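Local coordinates for protein alcohol dehydrogenase (Thermus sp., PDB 4CPD) that probably catalyses the NAD-dependent interconversion of alcohols with aldehydes or ketones, as a zinc-containing member of the medium-chain dehydrogenase/reductase family, at residues E145-F149 and L311-V317; G164-D170 and G260-S264. All coordinates share one frame; numbering follows the deposited sequence.

Contact 1 (E145-F149 and L311-V317)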
ATOM      1  N   GLU A 145     -17.680 -28.504  -6.846  1.00 42.04           N
ATOM      2  CA  GLU A 145     -16.928 -28.501  -5.601  1.00 41.86           C
ATOM      3  C   GLU A 145     -15.610 -27.782  -5.760  1.00 42.87           C
ATOM      4  O   GLU A 145     -15.034 -27.318  -4.794  1.00 43.24           O
ATOM      5  CB  GLU A 145     -16.738 -29.917  -5.013  1.00 44.87           C
ATOM      6  CG  GLU A 145     -15.913 -30.907  -5.814  1.00 46.68           C
ATOM      7  CD  GLU A 145     -16.649 -31.554  -6.995  1.00 49.58           C
ATOM      8  OE1 GLU A 145     -17.753 -31.101  -7.408  1.00 50.08           O
ATOM      9  OE2 GLU A 145     -16.087 -32.520  -7.553  1.00 49.06           O
ATOM     10  N   ARG A 146     -15.116 -27.689  -6.986  1.00 47.87           N
ATOM     11  CA  ARG A 146     -13.913 -26.890  -7.253  1.00 46.23           C
ATOM     12  C   ARG A 146     -14.321 -25.439  -7.400  1.00 43.10           C
ATOM     13  O   ARG A 146     -13.701 -24.562  -6.806  1.00 41.64           O
ATOM     14  CB  ARG A 146     -13.204 -27.355  -8.531  1.00 50.12           C
ATOM     15  CG  ARG A 146     -11.723 -27.021  -8.554  1.00 51.81           C
ATOM     16  CD  ARG A 146     -11.114 -26.904  -9.953  1.00 55.59           C
ATOM     17  NE  ARG A 146     -10.508 -28.061 -10.667  1.00 60.82           N
ATOM     18  CZ  ARG A 146      -9.854 -29.114 -10.162  1.00 58.36           C
ATOM     19  NH1 ARG A 146      -9.683 -29.319  -8.871  1.00 55.41           N
ATOM     20  NH2 ARG A 146      -9.363 -30.000 -11.004  1.00 59.34           N
ATOM     21  N   ALA A 147     -15.386 -25.208  -8.175  1.00 37.59           N
ATOM     22  CA  ALA A 147     -15.825 -23.858  -8.518  1.00 37.35           C
ATOM     23  C   ALA A 147     -16.183 -23.019  -7.314  1.00 36.10           C
ATOM     24  O   ALA A 147     -15.966 -21.795  -7.320  1.00 37.26           O
ATOM     25  CB  ALA A 147     -17.010 -23.885  -9.478  1.00 37.92           C
ATOM     26  N   ILE A 148     -16.748 -23.641  -6.295  1.00 33.55           N
ATOM     27  CA  ILE A 148     -17.300 -22.849  -5.193  1.00 35.11           C
ATOM     28  C   ILE A 148     -16.274 -21.887  -4.577  1.00 31.76           C
ATOM     29  O   ILE A 148     -16.610 -20.781  -4.195  1.00 35.73           O
ATOM     30  CB  ILE A 148     -17.972 -23.721  -4.122  1.00 36.22           C
ATOM     31  CG1 ILE A 148     -18.582 -22.846  -3.029  1.00 37.35           C
ATOM     32  CG2 ILE A 148     -16.991 -24.704  -3.504  1.00 36.80           C
ATOM     33  CD1 ILE A 148     -19.553 -23.592  -2.149  1.00 40.76           C
ATOM     34  N   PHE A 149     -15.022 -22.282  -4.571  1.00 31.68           N
ATOM     35  CA  PHE A 149     -13.951 -21.487  -3.962  1.00 32.45           C
ATOM     36  C   PHE A 149     -13.672 -20.153  -4.649  1.00 33.67           C
ATOM     37  O   PHE A 149     -13.251 -19.177  -4.011  1.00 36.45           O
ATOM     38  CB  PHE A 149     -12.704 -22.320  -3.892  1.00 32.42           C
ATOM     39  CG  PHE A 149     -12.852 -23.497  -2.989  1.00 35.66           C
ATOM     40  CD1 PHE A 149     -13.393 -24.679  -3.431  1.00 35.79           C
ATOM     41  CD2 PHE A 149     -12.535 -23.384  -1.668  1.00 41.19           C
ATOM     42  CE1 PHE A 149     -13.557 -25.753  -2.569  1.00 37.47           C
ATOM     43  CE2 PHE A 149     -12.681 -24.457  -0.799  1.00 45.37           C
ATOM     44  CZ  PHE A 149     -13.193 -25.651  -1.256  1.00 39.39           C
ATOM     45  N   LEU A 311      -5.274 -25.083 -10.394  1.00 42.18           N
ATOM     46  CA  LEU A 311      -5.588 -25.020  -8.970  1.00 39.48           C
ATOM     47  C   LEU A 311      -6.664 -26.022  -8.583  1.00 42.90           C
ATOM     48  O   LEU A 311      -7.674 -26.232  -9.289  1.00 42.94           O
ATOM     49  CB  LEU A 311      -6.046 -23.606  -8.618  1.00 40.39           C
ATOM     50  CG  LEU A 311      -4.989 -22.511  -8.748  1.00 40.24           C
ATOM     51  CD1 LEU A 311      -5.614 -21.134  -8.644  1.00 42.90           C
ATOM     52  CD2 LEU A 311      -3.938 -22.702  -7.680  1.00 40.86           C
ATOM     53  N   GLN A 312      -6.471 -26.602  -7.412  1.00 49.10           N
ATOM     54  CA  GLN A 312      -7.336 -27.668  -6.926  1.00 52.70           C
ATOM     55  C   GLN A 312      -7.714 -27.423  -5.484  1.00 44.93           C
ATOM     56  O   GLN A 312      -7.365 -28.191  -4.603  1.00 45.13           O
ATOM     57  CB  GLN A 312      -6.611 -28.999  -7.076  1.00 57.99           C
ATOM     58  CG  GLN A 312      -5.900 -29.094  -8.408  1.00 64.37           C
ATOM     59  CD  GLN A 312      -5.443 -30.492  -8.705  1.00 69.37           C
ATOM     60  OE1 GLN A 312      -4.914 -31.184  -7.829  1.00 63.78           O
ATOM     61  NE2 GLN A 312      -5.637 -30.924  -9.955  1.00 75.94           N
ATOM     62  N   PRO A 313      -8.446 -26.344  -5.244  1.00 42.37           N
ATOM     63  CA  PRO A 313      -8.756 -25.976  -3.871  1.00 40.33           C
ATOM     64  C   PRO A 313      -9.587 -26.990  -3.115  1.00 40.71           C
ATOM     65  O   PRO A 313      -9.444 -27.084  -1.910  1.00 40.91           O
ATOM     66  CB  PRO A 313      -9.583 -24.697  -4.036  1.00 44.68           C
ATOM     67  CG  PRO A 313     -10.180 -24.785  -5.418  1.00 44.09           C
ATOM     68  CD  PRO A 313      -9.118 -25.470  -6.235  1.00 42.18           C
ATOM     69  N   GLU A 314     -10.460 -27.726  -3.803  1.00 41.95           N
ATOM     70  CA  GLU A 314     -11.320 -28.735  -3.134  1.00 44.60           C
ATOM     71  C   GLU A 314     -10.541 -29.786  -2.317  1.00 43.56           C
ATOM     72  O   GLU A 314     -11.097 -30.387  -1.400  1.00 45.04           O
ATOM     73  CB  GLU A 314     -12.275 -29.453  -4.119  1.00 46.48           C
ATOM     74  CG  GLU A 314     -11.634 -30.534  -4.983  1.00 44.66           C
ATOM     75  CD  GLU A 314     -10.848 -29.966  -6.140  1.00 47.85           C
ATOM     76  OE1 GLU A 314     -10.626 -28.716  -6.198  1.00 48.00           O
ATOM     77  OE2 GLU A 314     -10.459 -30.776  -7.004  1.00 48.46           O
ATOM     78  N   ARG A 315      -9.264 -29.983  -2.618  1.00 41.32           N
ATOM     79  CA  ARG A 315      -8.462 -30.893  -1.823  1.00 46.54           C
ATOM     80  C   ARG A 315      -8.472 -30.562  -0.323  1.00 43.96           C
ATOM     81  O   ARG A 315      -8.178 -31.409   0.503  1.00 47.29           O
ATOM     82  CB  ARG A 315      -7.008 -30.923  -2.302  1.00 52.62           C
ATOM     83  CG  ARG A 315      -6.809 -31.054  -3.792  1.00 61.88           C
ATOM     84  CD  ARG A 315      -5.442 -31.632  -4.101  1.00 71.86           C
ATOM     85  NE  ARG A 315      -5.508 -33.095  -4.028  1.00 85.76           N
ATOM     86  CZ  ARG A 315      -5.433 -33.935  -5.065  1.00 93.48           C
ATOM     87  NH1 ARG A 315      -5.247 -33.488  -6.306  1.00 98.21           N
ATOM     88  NH2 ARG A 315      -5.537 -35.246  -4.855  1.00 92.11           N
ATOM     89  N   ILE A 316      -8.768 -29.339   0.056  1.00 41.28           N
ATOM     90  CA  ILE A 316      -8.722 -29.020   1.484  1.00 41.84           C
ATOM     91  C   ILE A 316     -10.022 -29.358   2.203  1.00 38.96           C
ATOM     92  O   ILE A 316     -10.087 -29.289   3.423  1.00 37.02           O
ATOM     93  CB  ILE A 316      -8.336 -27.556   1.772  1.00 42.01           C
ATOM     94  CG1 ILE A 316      -9.489 -26.613   1.465  1.00 43.77           C
ATOM     95  CG2 ILE A 316      -7.096 -27.174   0.970  1.00 43.49           C
ATOM     96  CD1 ILE A 316      -9.457 -25.393   2.358  1.00 47.74           C
ATOM     97  N   VAL A 317     -11.046 -29.744   1.460  1.00 41.67           N
ATOM     98  CA  VAL A 317     -12.319 -30.121   2.077  1.00 45.10           C
ATOM     99  C   VAL A 317     -12.136 -31.397   2.918  1.00 48.13           C
ATOM    100  O   VAL A 317     -11.832 -32.463   2.378  1.00 48.23           O
ATOM    101  CB  VAL A 317     -13.428 -30.356   1.034  1.00 41.86           C
ATOM    102  CG1 VAL A 317     -14.718 -30.747   1.738  1.00 41.65           C
ATOM    103  CG2 VAL A 317     -13.633 -29.102   0.219  1.00 39.91           C
TER
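Helix 144-147 and the short 3-10 segment 313-316 come together with Arg146 and Glu314 nearest in the backbone, their CA atoms 5.2 Å apart. In this medium-chain dehydrogenase the contact joins helix 144-147 and the residues after it to the connection leading from helix 295-307 of the Rossmann domain to strand 319-322 of the GroES-like catalytic domain's sheet. Its inner half is apolar. The pyrrolidine ring of Pro313 lies on one face of the Phe149 ring in a CH-pi contact, CB standing 4.0 Å from the ring centroid and 23° off the normal. Phe149 and Pro313 run antiparallel alongside one another, and Val317 meets the ring at its edge. Helix 179-190 packs on Pro313 and Ile316 through Met183.

The outer half is ionic. Arg146 sends CG away from its backbone N (chi1 -155°) and bends at chi3, which carries the guanidinium alongside Gln312, its plane 16° from the amide. NH1 forms a salt bridge with OE2 of Glu314, the guanidinium and carboxylate planes being turned well out of parallel. Glu314 reaches it by folding back, with CG between the backbone N and carbonyl carbon and a second bend at chi2. An alanine in place of Arg146 would probably leave the Glu314 carboxylate without its cationic mate and uncover Pro313 CD, against which the arginine's CG lies. The carbonyl O of Leu311 sits over one face of the guanidinium, 3.6 Å from NE of Arg146.

Contact 2 (G164-D170 and G260-S264)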
ATOM      1  N   GLY A 164      -0.580  -7.471  -3.846  1.00 41.61           N
ATOM      2  CA  GLY A 164       0.755  -7.474  -3.244  1.00 41.06           C
ATOM      3  C   GLY A 164       1.874  -7.522  -4.267  1.00 41.00           C
ATOM      4  O   GLY A 164       3.043  -7.565  -3.919  1.00 45.76           O
ATOM      5  N   GLN A 165       1.497  -7.557  -5.532  1.00 41.53           N
ATOM      6  CA  GLN A 165       2.405  -7.455  -6.671  1.00 43.27           C
ATOM      7  C   GLN A 165       3.328  -8.633  -6.820  1.00 40.90           C
ATOM      8  O   GLN A 165       4.378  -8.527  -7.372  1.00 43.55           O
ATOM      9  CB  GLN A 165       3.164  -6.135  -6.648  1.00 45.90           C
ATOM     10  CG  GLN A 165       2.235  -4.933  -6.635  1.00 50.37           C
ATOM     11  CD  GLN A 165       2.062  -4.321  -8.007  1.00 57.16           C
ATOM     12  OE1 GLN A 165       1.080  -4.586  -8.700  1.00 57.39           O
ATOM     13  NE2 GLN A 165       3.024  -3.483  -8.406  1.00 61.59           N
ATOM     14  N   LEU A 166       2.890  -9.786  -6.378  1.00 46.24           N
ATOM     15  CA  LEU A 166       3.704 -10.978  -6.487  1.00 51.48           C
ATOM     16  C   LEU A 166       4.206 -11.114  -7.901  1.00 48.87           C
ATOM     17  O   LEU A 166       3.450 -11.074  -8.846  1.00 46.84           O
ATOM     18  CB  LEU A 166       2.905 -12.231  -6.122  1.00 53.94           C
ATOM     19  CG  LEU A 166       3.669 -13.557  -6.221  1.00 53.89           C
ATOM     20  CD1 LEU A 166       4.677 -13.640  -5.086  1.00 50.36           C
ATOM     21  CD2 LEU A 166       2.707 -14.728  -6.168  1.00 56.27           C
ATOM     22  N   ARG A 167       5.500 -11.300  -8.039  1.00 54.35           N
ATOM     23  CA  ARG A 167       6.091 -11.475  -9.351  1.00 55.23           C
ATOM     24  C   ARG A 167       6.866 -12.770  -9.304  1.00 51.51           C
ATOM     25  O   ARG A 167       7.321 -13.167  -8.248  1.00 59.22           O
ATOM     26  CB  ARG A 167       6.959 -10.252  -9.706  1.00 54.49           C
ATOM     27  CG  ARG A 167       6.201  -9.229 -10.564  1.00 55.19           C
ATOM     28  N   PRO A 168       6.997 -13.452 -10.436  1.00 51.87           N
ATOM     29  CA  PRO A 168       7.789 -14.667 -10.424  1.00 49.16           C
ATOM     30  C   PRO A 168       9.188 -14.450  -9.835  1.00 47.24           C
ATOM     31  O   PRO A 168       9.800 -13.401 -10.033  1.00 53.56           O
ATOM     32  CB  PRO A 168       7.892 -15.031 -11.912  1.00 53.31           C
ATOM     33  CG  PRO A 168       6.814 -14.261 -12.603  1.00 53.01           C
ATOM     34  CD  PRO A 168       6.700 -13.005 -11.805  1.00 57.11           C
ATOM     35  N   GLY A 169       9.660 -15.431  -9.082  1.00 43.26           N
ATOM     36  CA  GLY A 169      10.945 -15.340  -8.401  1.00 43.51           C
ATOM     37  C   GLY A 169      10.810 -14.849  -6.969  1.00 43.01           C
ATOM     38  O   GLY A 169      11.678 -15.099  -6.130  1.00 39.90           O
ATOM     39  N   ASP A 170       9.708 -14.183  -6.674  1.00 41.35           N
ATOM     40  CA  ASP A 170       9.550 -13.533  -5.404  1.00 43.65           C
ATOM     41  C   ASP A 170       9.455 -14.580  -4.373  1.00 43.80           C
ATOM     42  O   ASP A 170       8.980 -15.653  -4.664  1.00 49.26           O
ATOM     43  CB  ASP A 170       8.252 -12.719  -5.338  1.00 47.20           C
ATOM     44  CG  ASP A 170       8.374 -11.322  -5.938  1.00 50.32           C
ATOM     45  OD1 ASP A 170       9.467 -10.910  -6.385  1.00 59.85           O
ATOM     46  OD2 ASP A 170       7.334 -10.629  -5.954  1.00 48.80           O
ATOM     47  N   GLY A 260      11.597  -2.542   1.500  1.00 41.60           N
ATOM     48  CA  GLY A 260      11.140  -2.319   0.142  1.00 41.45           C
ATOM     49  C   GLY A 260      10.149  -3.355  -0.301  1.00 37.97           C
ATOM     50  O   GLY A 260       9.829  -3.414  -1.480  1.00 38.36           O
ATOM     51  N   GLY A 261       9.697  -4.180   0.637  1.00 35.83           N
ATOM     52  CA  GLY A 261       8.725  -5.209   0.341  1.00 40.53           C
ATOM     53  C   GLY A 261       7.276  -4.744   0.513  1.00 43.98           C
ATOM     54  O   GLY A 261       6.982  -3.557   0.702  1.00 43.47           O
ATOM     55  N   ARG A 262       6.368  -5.708   0.468  1.00 44.50           N
ATOM     56  CA  ARG A 262       4.939  -5.425   0.424  1.00 45.17           C
ATOM     57  C   ARG A 262       4.219  -6.326   1.371  1.00 42.53           C
ATOM     58  O   ARG A 262       4.526  -7.507   1.436  1.00 42.78           O
ATOM     59  CB  ARG A 262       4.394  -5.673  -0.976  1.00 46.04           C
ATOM     60  CG  ARG A 262       4.921  -4.707  -2.016  1.00 46.47           C
ATOM     61  CD  ARG A 262       5.053  -5.379  -3.355  1.00 51.25           C
ATOM     62  NE  ARG A 262       6.404  -5.905  -3.584  1.00 62.36           N
ATOM     63  CZ  ARG A 262       6.738  -7.142  -3.982  1.00 64.49           C
ATOM     64  NH1 ARG A 262       5.849  -8.117  -4.211  1.00 62.99           N
ATOM     65  NH2 ARG A 262       8.018  -7.397  -4.174  1.00 69.28           N
ATOM     66  N   VAL A 263       3.278  -5.763   2.120  1.00 39.17           N
ATOM     67  CA  VAL A 263       2.450  -6.540   3.001  1.00 36.75           C
ATOM     68  C   VAL A 263       1.007  -6.390   2.576  1.00 39.97           C
ATOM     69  O   VAL A 263       0.512  -5.289   2.351  1.00 42.02           O
ATOM     70  CB  VAL A 263       2.609  -6.086   4.429  1.00 36.91           C
ATOM     71  CG1 VAL A 263       1.619  -6.801   5.325  1.00 37.77           C
ATOM     72  CG2 VAL A 263       4.027  -6.347   4.890  1.00 38.80           C
ATOM     73  N   SER A 264       0.338  -7.520   2.449  1.00 40.63           N
ATOM     74  CA  SER A 264      -1.033  -7.562   1.974  1.00 41.44           C
ATOM     75  C   SER A 264      -1.847  -8.188   3.108  1.00 44.97           C
ATOM     76  O   SER A 264      -1.817  -9.420   3.282  1.00 44.60           O
ATOM     77  CB  SER A 264      -1.083  -8.425   0.718  1.00 39.49           C
ATOM     78  OG  SER A 264      -2.092  -8.046  -0.151  1.00 39.94           O
TER
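The carbonyl O of Gly164 receives NH1 of Arg262 in a nearly straight hydrogen bond, 2.9 Å long with an N-H...O angle of 177°. The donor lies in the carbonyl plane and the acceptor in the guanidinium plane, so the two groups meet edge-on. The same NH1 also faces Asp170 OD2 at 3.4 Å, a weak hydrogen bond within a salt bridge, with the carboxylate turned 40° from the guanidinium plane. Bends at chi2 and chi3 bring the Arg262 chain round the glycine carbonyl, and its CD passes 3.9 Å from CB of Gln165.

These residues link adjoining parts of the Rossmann domain. Gln165, at positive phi, closes helix 153-163 with a Schellman motif, and the chain then makes a type II beta turn from Arg167 to Asp170 before entering strand 171-175. Arg262 begins strand 262-265, separated from 171-175 in the parallel sheet by strand 239-242, and its side chain passes the start of that strand, touching Leu239, to reach Asp170. Asp238, just before that strand, also touches both Arg262 and Asp170.

Asp170 is itself positioned by the turn: OD2 accepts the backbone N of Arg167 at 2.9 Å, approached from above the carboxylate plane, 63° out of it. One carboxylate oxygen thus braces the turn and meets the arginine. Further along the strand, Ser264 OG lies near Gly164 N but is hydrogen-bonded to the carbonyl O of Gly160, one turn back in helix 153-163.

How the contacts relate
Contact 1 lies about 12 Å from the centre of the chain and contact 2 about 20 Å, measured from their centres, and neither is wholly buried. They share no segment: their centres are 25 Å apart and their nearest atoms about 10 Å. Contact 1 ties a short helix and the residues after it to the connection between the two domains, near the bound NAD and with the Phe149 side chain about 10 Å from a zinc ion, and combines an aromatic-proline core with a salt bridge toward its partly exposed side. Contact 2 stays within the Rossmann domain, where polar bonds dominate. Both pair an arginine with an acid, but in contact 2 that pairing is long and weak, and the carbonyl bond is the stronger.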